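Side-chain contacts in esterase (Rhizomucor miehei CAU432, PDB 4WY8), which probably hydrolyses carboxylic ester bonds as a carboxylesterase built on the alpha/beta hydrolase fold: residues Y25-V30 / M218-D223; D137-V142 / N183-Q188; K157-G162 / K316-E321; N210-R215 / F294-L299. All coordinates share one frame; numbering follows the deposited sequence.

Contact 1 (Y25-V30 / M218-D223); sequences YPPEVV and MVWFFD
W220 projects from helix 215-225 toward the start of helix 27-39, where Y25, P27 and V30 meet its indole. Both helices appear to belong to the cap that stands over the core in many esterases with the alpha/beta hydrolase fold. The contact is small and lies at the surface, and a single side chain carries one half of it. From CB, the W220 side chain leads away from its helix because CG is anti to the backbone N (chi1 -173°). Followed outward through CG and the five-membered ring, it makes its contacts at CZ2 and CH2. The CZ2-CH2 edge of the six-membered ring thus carries the contact. CZ2 comes 3.8 Å from the backbone O of Y25 and 4.2 Å from CG of the P27 ring. Y25 O, P27 CG and V30 CG2 all approach the indole obliquely. P26 is the N-cap residue of helix 27-39, and its O accepts a bond from V30 N at 3.2 Å. This first turn holds P27 and V30 near the same indole. Within the chain, H224 meets W220 edge to face and T23 also packs on it. P27 rests in turn on P124, and V30 on S22. On the six-membered ring, W220 CH2 lies 4.2 Å from V30 CG2.

Contact 2 (D137-V142 / N183-Q188); sequences DAVVWV and NIIKGQ
This is a purely apolar, partly buried contact between helix 130-143 and the loop that leads into strand 188-191. V139 and V140 supply the helix side, and I184 and I185 the loop side. V139 CG1 is the central atom. It lies 3.9 Å from I184 CD1 and 3.8 Å from I185 CG1, so one methyl group touches two consecutive isoleucines. V139 meets I185 at about a right angle and I184 at a slant. CG1 of V139 is anti to the backbone N (chi1 174°), which carries this methyl toward the loop. I184 CD1 also reaches over the helix backbone, 4.0 Å from V140 CA, and lies 4.2 Å from V140 CG2. The CB of V140 points away, yet I184 CD1 still touches both its CA and its CG2. In the alpha/beta hydrolase fold the loop closes a beta-alpha-beta crossover, running from strand 159-163 through helix 165-179 to the neighbouring parallel strand 188-191. Helix 130-143 packs beside that crossover. V173 of helix 165-179 and V160 of strand 159-163 each touch both V139 and I185. The loop is also tied to itself. K186 folds back so that its NZ gives a 2.8 Å hydrogen bond to N183 O, with the donor nearly in line with the carbonyl (C=O...N angle 164°).

Contact 3 (K157-G162 / K316-E321); sequences KLVVAG and KTWKLE
W318 on helix 301-322 lies against K157 and V159, at the entry to strand 159-163. The hydrogen bonding comes down to one weak bond. W318 NE1 donates to the backbone O of K157 at 3.1 Å, with an N-H...O angle of only 135°, and the carbonyl approaches the indole obliquely. The van der Waals contacts are more extensive. The K157 side chain crosses the indole at about a right angle. Its CB lies 3.5 Å from W318 CD1, its CG follows at 3.8 Å from the same atom, and its CD is 4.1 Å from W318 CG. With the K157 chain extended beyond CG, its CB, CG and CD methylenes cross the CD1-CG side of the indole. V159 CG1 approaches obliquely, 3.9 Å from W318 NE1. V159 has two conformers, so this touch is doubtful. W318 CG lies anti to its carbonyl carbon (chi1 -64°), an orientation that turns the indole toward K157. P82 packs on both K157 and W318. Beyond the contact, K157 NZ makes a weak hydrogen bond to ND1 of H322, which begins the C-terminal run of histidines, apparently a purification tag. K316, on the same helix as W318, forms a salt bridge through NZ with D308 of the second subunit. In the alpha/beta hydrolase fold this contact joins helix 301-322 to the start of central strand 159-163. The bent N-H...O geometry suggests a weak bond, so packing against the K157 methylenes probably contributes much of the indole's placement.

Contact 4 (N210-R215 / F294-L299); sequences NYYLTR and FNLATL
Y212 and N295 approach each other with their flat groups almost in one plane. The phenol ring and the carboxamide are 17° apart, and the two side chains pass in opposite directions. The amide end of N295 lies at the ring edge, with Y212 OH 3.2 Å from the atom modelled as ND2. The amide is probably turned over in the model, so the identity of that atom is doubtful. L296 comes in from a second direction. Its CD2 is 3.5 Å from Y212 OH and 4.2 Å from Y212 CZ, and this approach is oblique to the ring. The phenol reaches the other loop because Y212 CG is anti to the backbone N (chi1 -175°). Only the far end of the ring is used. I14 of helix 9-17 touches both Y212 and L296, and I290 also packs on Y212. L213, next to Y212, rests on H291. That histidine probably serves in a Ser-His-Asp triad with S164 and D261, and the N295 side chain lies near this group without touching it. The arrangement fits a cap loop of an alpha/beta hydrolase meeting the loop beyond the presumed catalytic histidine.

In the fold
Contacts 2 and 3 lie together on one side of the chain's centre, their centres about 11 Å apart. Contacts 1 and 4 lie on the opposite side, centres about 15 Å apart. Between contacts 2 and 3, K186 N and L158 O, and G187 O and V160 N, probably form hydrogen bonds. Contacts 1 and 4 meet where M218 and F221 pack on L213. Along the chain, contact 2 is nested inside the loop of contact 1, and contact 4 inside that of contact 3. Contacts 2 and 3 join helices 130-143 and 301-322 to the sheet region. Contact 1 joins two probable cap helices, and contact 4 brings a probable cap loop to the loop beyond the presumed catalytic histidine.

Contact 1 (Y25-V30 / M218-D223)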
# COMPACT_ATOMS: atom_id res chain seq x y z
N TYR A 25 26.76 21.62 -12.55
CA TYR A 25 26.35 22.16 -13.83
C TYR A 25 25.21 23.16 -13.72
O TYR A 25 24.45 23.14 -12.75
CB TYR A 25 25.98 21.00 -14.75
CG TYR A 25 27.18 20.16 -15.10
CD1 TYR A 25 27.48 19.01 -14.37
CD2 TYR A 25 28.03 20.53 -16.12
CE1 TYR A 25 28.59 18.25 -14.67
CE2 TYR A 25 29.14 19.78 -16.43
CZ TYR A 25 29.42 18.64 -15.70
OH TYR A 25 30.53 17.90 -16.02
N PRO A 26 25.07 24.04 -14.72
CA PRO A 26 23.90 24.91 -14.82
C PRO A 26 22.62 24.12 -15.14
O PRO A 26 22.67 23.12 -15.87
CB PRO A 26 24.24 25.84 -15.99
CG PRO A 26 25.74 25.71 -16.17
CD PRO A 26 26.07 24.32 -15.77
N PRO A 27 21.48 24.55 -14.58
CA PRO A 27 20.21 23.83 -14.77
C PRO A 27 19.82 23.50 -16.23
O PRO A 27 19.31 22.38 -16.42
CB PRO A 27 19.19 24.76 -14.11
CG PRO A 27 19.99 25.35 -12.94
CD PRO A 27 21.38 25.57 -13.52
N GLU A 28 20.01 24.40 -17.21
CA GLU A 28 19.67 24.08 -18.61
C GLU A 28 20.49 22.87 -19.13
O GLU A 28 19.96 22.01 -19.87
CB GLU A 28 19.87 25.32 -19.52
CG GLU A 28 21.32 25.70 -19.85
CD GLU A 28 21.88 26.81 -18.96
OE1 GLU A 28 21.11 27.35 -18.13
OE2 GLU A 28 23.08 27.15 -19.10
N VAL A 29 21.74 22.77 -18.69
CA VAL A 29 22.61 21.67 -19.10
C VAL A 29 22.13 20.34 -18.49
O VAL A 29 22.01 19.33 -19.19
CB VAL A 29 24.08 21.97 -18.68
CG1 VAL A 29 24.99 20.77 -18.92
CG2 VAL A 29 24.59 23.20 -19.42
N VAL A 30 21.82 20.39 -17.21
CA VAL A 30 21.26 19.24 -16.49
C VAL A 30 19.97 18.75 -17.16
O VAL A 30 19.80 17.56 -17.39
CB VAL A 30 20.99 19.60 -15.01
CG1 VAL A 30 20.52 18.37 -14.21
CG2 VAL A 30 22.25 20.16 -14.38
N MET A 218 19.33 17.83 -2.61
CA MET A 218 18.20 18.52 -1.99
C MET A 218 18.58 19.98 -1.69
O MET A 218 17.79 20.90 -1.95
CB MET A 218 17.74 17.80 -0.72
CG MET A 218 16.83 16.58 -0.98
SD MET A 218 15.40 16.97 -2.04
CE MET A 218 14.61 18.28 -1.10
N VAL A 219 19.80 20.20 -1.20
CA VAL A 219 20.29 21.53 -0.91
C VAL A 219 20.36 22.38 -2.16
O VAL A 219 19.91 23.53 -2.17
CB VAL A 219 21.69 21.47 -0.24
CG1 VAL A 219 22.34 22.86 -0.17
CG2 VAL A 219 21.56 20.86 1.16
N TRP A 220 20.89 21.80 -3.22
CA TRP A 220 20.94 22.48 -4.50
C TRP A 220 19.53 22.90 -5.02
O TRP A 220 19.30 24.05 -5.47
CB TRP A 220 21.65 21.55 -5.48
CG TRP A 220 21.96 22.10 -6.82
CD1 TRP A 220 22.95 22.99 -7.14
CD2 TRP A 220 21.34 21.73 -8.05
NE1 TRP A 220 22.95 23.22 -8.49
CE2 TRP A 220 21.98 22.45 -9.08
CE3 TRP A 220 20.29 20.86 -8.39
CZ2 TRP A 220 21.60 22.35 -10.42
CZ3 TRP A 220 19.92 20.74 -9.72
CH2 TRP A 220 20.57 21.49 -10.72
N PHE A 221 18.60 21.96 -4.95
CA PHE A 221 17.21 22.22 -5.32
C PHE A 221 16.61 23.38 -4.52
O PHE A 221 16.09 24.34 -5.08
CB PHE A 221 16.38 20.97 -5.08
CG PHE A 221 16.60 19.87 -6.07
CD1 PHE A 221 16.88 20.16 -7.40
CD2 PHE A 221 16.46 18.54 -5.68
CE1 PHE A 221 17.05 19.13 -8.31
CE2 PHE A 221 16.61 17.51 -6.58
CZ PHE A 221 16.90 17.79 -7.90
N PHE A 222 16.68 23.28 -3.20
CA PHE A 222 16.15 24.34 -2.34
C PHE A 222 16.81 25.71 -2.61
O PHE A 222 16.13 26.75 -2.62
CB PHE A 222 16.35 23.95 -0.88
CG PHE A 222 15.10 23.40 -0.20
CD1 PHE A 222 14.11 24.27 0.28
CD2 PHE A 222 14.94 22.04 0.01
CE1 PHE A 222 12.96 23.77 0.93
CE2 PHE A 222 13.80 21.53 0.65
CZ PHE A 222 12.81 22.40 1.11
N ASP A 223 18.12 25.71 -2.88
CA ASP A 223 18.83 26.96 -3.11
C ASP A 223 18.38 27.60 -4.41
O ASP A 223 18.29 28.83 -4.51
CB ASP A 223 20.36 26.75 -3.11
CG ASP A 223 20.93 26.65 -1.71
OD1 ASP A 223 20.26 27.11 -0.76
OD2 ASP A 223 22.04 26.09 -1.56

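Contact 2 (D137-V142 / N183-Q188)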
# COMPACT_ATOMS: atom_id res chain seq x y z
N ASP A 137 -3.69 27.72 -10.33
CA ASP A 137 -4.46 28.23 -11.46
C ASP A 137 -4.95 27.11 -12.40
O ASP A 137 -6.05 27.18 -12.96
CB ASP A 137 -3.64 29.22 -12.27
CG ASP A 137 -3.64 30.62 -11.67
OD1 ASP A 137 -4.45 30.89 -10.75
OD2 ASP A 137 -2.82 31.45 -12.14
N ALA A 138 -4.11 26.10 -12.60
CA ALA A 138 -4.49 24.95 -13.43
C ALA A 138 -5.64 24.14 -12.82
O ALA A 138 -6.59 23.78 -13.51
CB ALA A 138 -3.30 24.07 -13.67
N VAL A 139 -5.55 23.84 -11.52
CA VAL A 139 -6.64 23.15 -10.84
C VAL A 139 -7.94 23.96 -10.90
O VAL A 139 -9.01 23.42 -11.21
CB VAL A 139 -6.30 22.86 -9.36
CG1 VAL A 139 -7.51 22.27 -8.62
CG2 VAL A 139 -5.09 21.93 -9.26
N VAL A 140 -7.85 25.26 -10.62
CA VAL A 140 -9.01 26.15 -10.68
C VAL A 140 -9.63 26.15 -12.06
O VAL A 140 -10.85 26.14 -12.20
CB VAL A 140 -8.63 27.60 -10.28
CG1 VAL A 140 -9.76 28.58 -10.60
CG2 VAL A 140 -8.25 27.67 -8.82
N TRP A 141 -8.78 26.14 -13.08
CA TRP A 141 -9.24 26.08 -14.46
C TRP A 141 -9.99 24.77 -14.74
O TRP A 141 -11.09 24.78 -15.30
CB TRP A 141 -8.08 26.26 -15.43
CG TRP A 141 -8.50 26.46 -16.86
CD1 TRP A 141 -8.69 27.65 -17.50
CD2 TRP A 141 -8.79 25.44 -17.84
NE1 TRP A 141 -9.09 27.44 -18.79
CE2 TRP A 141 -9.15 26.09 -19.03
CE3 TRP A 141 -8.78 24.03 -17.81
CZ2 TRP A 141 -9.50 25.39 -20.20
CZ3 TRP A 141 -9.12 23.34 -18.97
CH2 TRP A 141 -9.48 24.02 -20.14
N VAL A 142 -9.40 23.64 -14.35
CA VAL A 142 -10.03 22.33 -14.58
C VAL A 142 -11.36 22.17 -13.83
O VAL A 142 -12.31 21.59 -14.37
CB VAL A 142 -9.07 21.15 -14.20
CG1 VAL A 142 -9.79 19.79 -14.32
CG2 VAL A 142 -7.82 21.15 -15.06
N ASN A 183 -13.78 24.10 -2.61
CA ASN A 183 -13.95 22.69 -2.33
C ASN A 183 -13.87 21.91 -3.62
O ASN A 183 -14.69 21.02 -3.88
CB ASN A 183 -15.27 22.44 -1.62
CG ASN A 183 -15.41 23.23 -0.34
OD1 ASN A 183 -14.75 22.94 0.67
ND2 ASN A 183 -16.31 24.23 -0.35
N ILE A 184 -12.85 22.20 -4.41
CA ILE A 184 -12.78 21.68 -5.76
C ILE A 184 -11.82 20.51 -5.92
O ILE A 184 -11.84 19.85 -6.95
CB ILE A 184 -12.36 22.78 -6.74
CG1 ILE A 184 -10.99 23.35 -6.35
CG2 ILE A 184 -13.44 23.86 -6.81
CD1 ILE A 184 -10.46 24.40 -7.35
N ILE A 185 -11.01 20.23 -4.90
CA ILE A 185 -10.10 19.08 -4.92
C ILE A 185 -10.63 17.97 -4.03
O ILE A 185 -10.84 18.17 -2.84
CB ILE A 185 -8.67 19.48 -4.42
CG1 ILE A 185 -8.08 20.60 -5.27
CG2 ILE A 185 -7.74 18.28 -4.46
CD1 ILE A 185 -6.77 21.13 -4.71
N LYS A 186 -10.87 16.78 -4.61
CA LYS A 186 -11.47 15.68 -3.86
C LYS A 186 -10.50 14.68 -3.27
O LYS A 186 -10.91 13.76 -2.53
CB LYS A 186 -12.45 14.91 -4.77
CG LYS A 186 -13.41 15.81 -5.54
CD LYS A 186 -14.24 16.66 -4.58
CE LYS A 186 -15.15 17.63 -5.36
NZ LYS A 186 -15.88 18.58 -4.46
N GLY A 187 -9.23 14.80 -3.61
CA GLY A 187 -8.25 13.84 -3.12
C GLY A 187 -6.86 14.33 -3.46
O GLY A 187 -6.66 15.02 -4.46
N GLN A 188 -5.90 13.96 -2.63
CA GLN A 188 -4.53 14.33 -2.91
C GLN A 188 -3.67 13.08 -2.78
O GLN A 188 -3.84 12.31 -1.82
CB GLN A 188 -4.05 15.45 -1.96
CG GLN A 188 -4.06 15.06 -0.49
CD GLN A 188 -3.70 16.22 0.45
OE1 GLN A 188 -2.70 16.92 0.24
NE2 GLN A 188 -4.49 16.39 1.53

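Contact 3 (K157-G162 / K316-E321)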
# COMPACT_ATOMS: atom_id res chain seq x y z
N LYS A 157 -14.77 14.82 -9.64
CA LYS A 157 -13.81 13.77 -9.27
C LYS A 157 -12.35 14.24 -9.34
O LYS A 157 -11.42 13.43 -9.27
CB LYS A 157 -14.02 12.54 -10.15
CG LYS A 157 -15.34 11.80 -9.81
CD LYS A 157 -15.64 10.66 -10.78
CE LYS A 157 -17.00 10.01 -10.45
NZ LYS A 157 -17.28 8.84 -11.33
N LEU A 158 -12.14 15.55 -9.46
CA LEU A 158 -10.80 16.08 -9.57
C LEU A 158 -9.92 15.65 -8.38
O LEU A 158 -10.33 15.74 -7.22
CB LEU A 158 -10.86 17.61 -9.69
CG LEU A 158 -9.63 18.41 -10.12
CD1 LEU A 158 -10.10 19.69 -10.74
CD2 LEU A 158 -8.75 18.75 -8.92
N VAL A 159 -8.74 15.13 -8.70
CA VAL A 159 -7.73 14.82 -7.69
C VAL A 159 -6.40 15.41 -8.11
O VAL A 159 -6.13 15.59 -9.30
CB VAL A 159 -7.56 13.32 -7.48
CG1 VAL A 159 -8.86 12.69 -6.98
CG2 VAL A 159 -7.11 12.67 -8.76
N VAL A 160 -5.57 15.78 -7.13
CA VAL A 160 -4.22 16.24 -7.45
C VAL A 160 -3.25 15.14 -7.06
O VAL A 160 -3.47 14.42 -6.07
CB VAL A 160 -3.83 17.55 -6.74
CG1 VAL A 160 -4.78 18.66 -7.14
CG2 VAL A 160 -3.87 17.34 -5.21
N ALA A 161 -2.16 15.01 -7.81
CA ALA A 161 -1.19 13.98 -7.53
C ALA A 161 0.16 14.44 -8.00
O ALA A 161 0.27 15.14 -8.99
CB ALA A 161 -1.58 12.68 -8.21
N GLY A 162 1.20 14.06 -7.29
CA GLY A 162 2.52 14.49 -7.68
C GLY A 162 3.61 13.76 -6.94
O GLY A 162 3.41 13.23 -5.82
N LYS A 316 -11.61 3.95 -5.02
CA LYS A 316 -12.43 4.12 -3.81
C LYS A 316 -12.84 5.61 -3.59
O LYS A 316 -13.99 5.91 -3.28
CB LYS A 316 -11.72 3.56 -2.58
CG LYS A 316 -12.47 3.78 -1.27
CD LYS A 316 -13.94 3.35 -1.39
CE LYS A 316 -14.06 1.86 -1.73
NZ LYS A 316 -13.72 0.96 -0.59
N THR A 317 -11.88 6.53 -3.75
CA THR A 317 -12.17 7.97 -3.64
C THR A 317 -13.37 8.40 -4.52
O THR A 317 -14.33 9.05 -4.06
CB THR A 317 -10.93 8.80 -4.01
OG1 THR A 317 -9.81 8.42 -3.20
CG2 THR A 317 -11.20 10.28 -3.83
N TRP A 318 -13.31 8.01 -5.79
CA TRP A 318 -14.37 8.34 -6.75
C TRP A 318 -15.69 7.67 -6.38
O TRP A 318 -16.75 8.28 -6.51
CB TRP A 318 -13.94 7.94 -8.17
CG TRP A 318 -12.75 8.72 -8.65
CD1 TRP A 318 -12.41 9.99 -8.29
CD2 TRP A 318 -11.74 8.28 -9.58
NE1 TRP A 318 -11.25 10.37 -8.94
CE2 TRP A 318 -10.82 9.33 -9.72
CE3 TRP A 318 -11.52 7.09 -10.29
CZ2 TRP A 318 -9.70 9.24 -10.56
CZ3 TRP A 318 -10.40 7.00 -11.11
CH2 TRP A 318 -9.51 8.07 -11.24
N LYS A 319 -15.63 6.44 -5.86
CA LYS A 319 -16.86 5.79 -5.40
C LYS A 319 -17.50 6.58 -4.26
O LYS A 319 -18.73 6.70 -4.22
CB LYS A 319 -16.61 4.35 -4.94
CG LYS A 319 -16.50 3.33 -6.07
CD LYS A 319 -16.25 1.90 -5.56
CE LYS A 319 -15.75 1.01 -6.70
NZ LYS A 319 -15.44 -0.41 -6.29
N LEU A 320 -16.71 7.14 -3.38
CA LEU A 320 -17.19 7.90 -2.28
C LEU A 320 -17.96 9.11 -2.74
O LEU A 320 -18.91 9.47 -2.13
CB LEU A 320 -16.06 8.34 -1.37
CG LEU A 320 -15.38 7.26 -0.57
CD1 LEU A 320 -14.01 7.66 -0.14
CD2 LEU A 320 -16.16 6.70 0.58
N GLU A 321 -17.51 9.71 -3.83
CA GLU A 321 -18.09 10.90 -4.37
C GLU A 321 -19.45 10.62 -5.03
O GLU A 321 -20.38 11.37 -4.93
CB GLU A 321 -17.21 11.45 -5.48
CG GLU A 321 -15.79 11.89 -5.18
CD GLU A 321 -15.64 12.67 -3.91
OE1 GLU A 321 -16.14 13.81 -3.82
OE2 GLU A 321 -14.98 12.14 -3.04

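Contact 4 (N210-R215 / F294-L299)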
# COMPACT_ATOMS: atom_id res chain seq x y z
N ASN A 210 24.58 7.94 -1.97
CA ASN A 210 24.48 6.64 -2.66
C ASN A 210 23.07 6.03 -2.78
O ASN A 210 22.93 4.84 -3.07
CB ASN A 210 25.38 5.62 -1.99
CG ASN A 210 26.82 6.08 -1.93
OD1 ASN A 210 27.37 6.55 -2.93
ND2 ASN A 210 27.43 5.96 -0.75
N TYR A 211 22.03 6.84 -2.61
CA TYR A 211 20.67 6.38 -2.91
C TYR A 211 19.93 7.29 -3.89
O TYR A 211 18.72 7.57 -3.72
CB TYR A 211 19.88 6.25 -1.62
CG TYR A 211 20.42 5.23 -0.63
CD1 TYR A 211 20.05 3.90 -0.71
CD2 TYR A 211 21.32 5.61 0.38
CE1 TYR A 211 20.52 2.96 0.22
CE2 TYR A 211 21.81 4.68 1.30
CZ TYR A 211 21.41 3.36 1.21
OH TYR A 211 21.88 2.43 2.11
N TYR A 212 20.68 7.73 -4.91
CA TYR A 212 20.17 8.50 -6.05
C TYR A 212 19.77 9.93 -5.69
O TYR A 212 20.37 10.88 -6.19
CB TYR A 212 19.01 7.74 -6.70
CG TYR A 212 18.48 8.35 -7.97
CD1 TYR A 212 19.22 8.32 -9.15
CD2 TYR A 212 17.22 8.96 -8.00
CE1 TYR A 212 18.73 8.88 -10.32
CE2 TYR A 212 16.73 9.53 -9.17
CZ TYR A 212 17.49 9.48 -10.32
OH TYR A 212 17.00 10.04 -11.48
N LEU A 213 18.76 10.11 -4.84
CA LEU A 213 18.47 11.44 -4.30
C LEU A 213 19.37 11.65 -3.09
O LEU A 213 19.29 10.89 -2.14
CB LEU A 213 17.00 11.60 -3.89
CG LEU A 213 16.67 12.97 -3.23
CD1 LEU A 213 16.91 14.12 -4.21
CD2 LEU A 213 15.23 13.04 -2.72
N THR A 214 20.21 12.67 -3.12
CA THR A 214 21.17 12.90 -2.05
C THR A 214 20.84 14.19 -1.30
O THR A 214 20.07 15.02 -1.78
CB THR A 214 22.60 13.01 -2.62
OG1 THR A 214 22.64 14.11 -3.53
CG2 THR A 214 22.95 11.75 -3.40
N ARG A 215 21.44 14.37 -0.12
CA ARG A 215 21.28 15.60 0.63
C ARG A 215 21.82 16.75 -0.19
O ARG A 215 21.19 17.81 -0.30
CB ARG A 215 22.02 15.50 1.95
CG ARG A 215 22.15 16.80 2.73
CD ARG A 215 23.22 16.66 3.82
NE ARG A 215 22.67 16.09 5.03
CZ ARG A 215 23.30 15.20 5.81
NH1 ARG A 215 24.51 14.77 5.50
NH2 ARG A 215 22.70 14.73 6.89
N PHE A 294 9.74 7.11 -10.23
CA PHE A 294 8.70 7.60 -11.14
C PHE A 294 9.13 8.68 -12.14
O PHE A 294 8.28 9.22 -12.88
CB PHE A 294 7.49 8.10 -10.33
CG PHE A 294 6.79 7.00 -9.60
CD1 PHE A 294 6.11 6.01 -10.30
CD2 PHE A 294 6.82 6.93 -8.21
CE1 PHE A 294 5.46 4.98 -9.63
CE2 PHE A 294 6.18 5.91 -7.52
CZ PHE A 294 5.50 4.93 -8.23
N ASN A 295 10.42 8.99 -12.20
CA ASN A 295 10.94 9.95 -13.18
C ASN A 295 11.98 9.37 -14.13
O ASN A 295 12.91 10.08 -14.55
CB ASN A 295 11.55 11.16 -12.46
CG ASN A 295 12.69 10.77 -11.52
OD1 ASN A 295 12.48 10.57 -10.32
ND2 ASN A 295 13.91 10.72 -12.05
N LEU A 296 11.82 8.10 -14.49
CA LEU A 296 12.79 7.41 -15.33
C LEU A 296 12.14 6.90 -16.61
O LEU A 296 10.90 6.95 -16.78
CB LEU A 296 13.43 6.27 -14.55
CG LEU A 296 14.05 6.69 -13.20
CD1 LEU A 296 14.55 5.49 -12.42
CD2 LEU A 296 15.17 7.74 -13.35
N ALA A 297 12.97 6.40 -17.53
CA ALA A 297 12.46 5.95 -18.83
C ALA A 297 11.61 4.70 -18.69
O ALA A 297 10.67 4.48 -19.48
CB ALA A 297 13.62 5.72 -19.80
N THR A 298 11.95 3.90 -17.68
CA THR A 298 11.23 2.66 -17.39
C THR A 298 10.60 2.71 -16.00
O THR A 298 10.84 3.63 -15.22
CB THR A 298 12.16 1.46 -17.43
OG1 THR A 298 13.26 1.72 -16.55
CG2 THR A 298 12.69 1.23 -18.84
N LEU A 299 9.82 1.68 -15.68
CA LEU A 299 9.14 1.62 -14.40
C LEU A 299 9.49 0.34 -13.67
O LEU A 299 9.24 -0.75 -14.19
CB LEU A 299 7.62 1.71 -14.62
CG LEU A 299 6.77 1.73 -13.36
CD1 LEU A 299 7.08 2.99 -12.55
CD2 LEU A 299 5.29 1.68 -13.76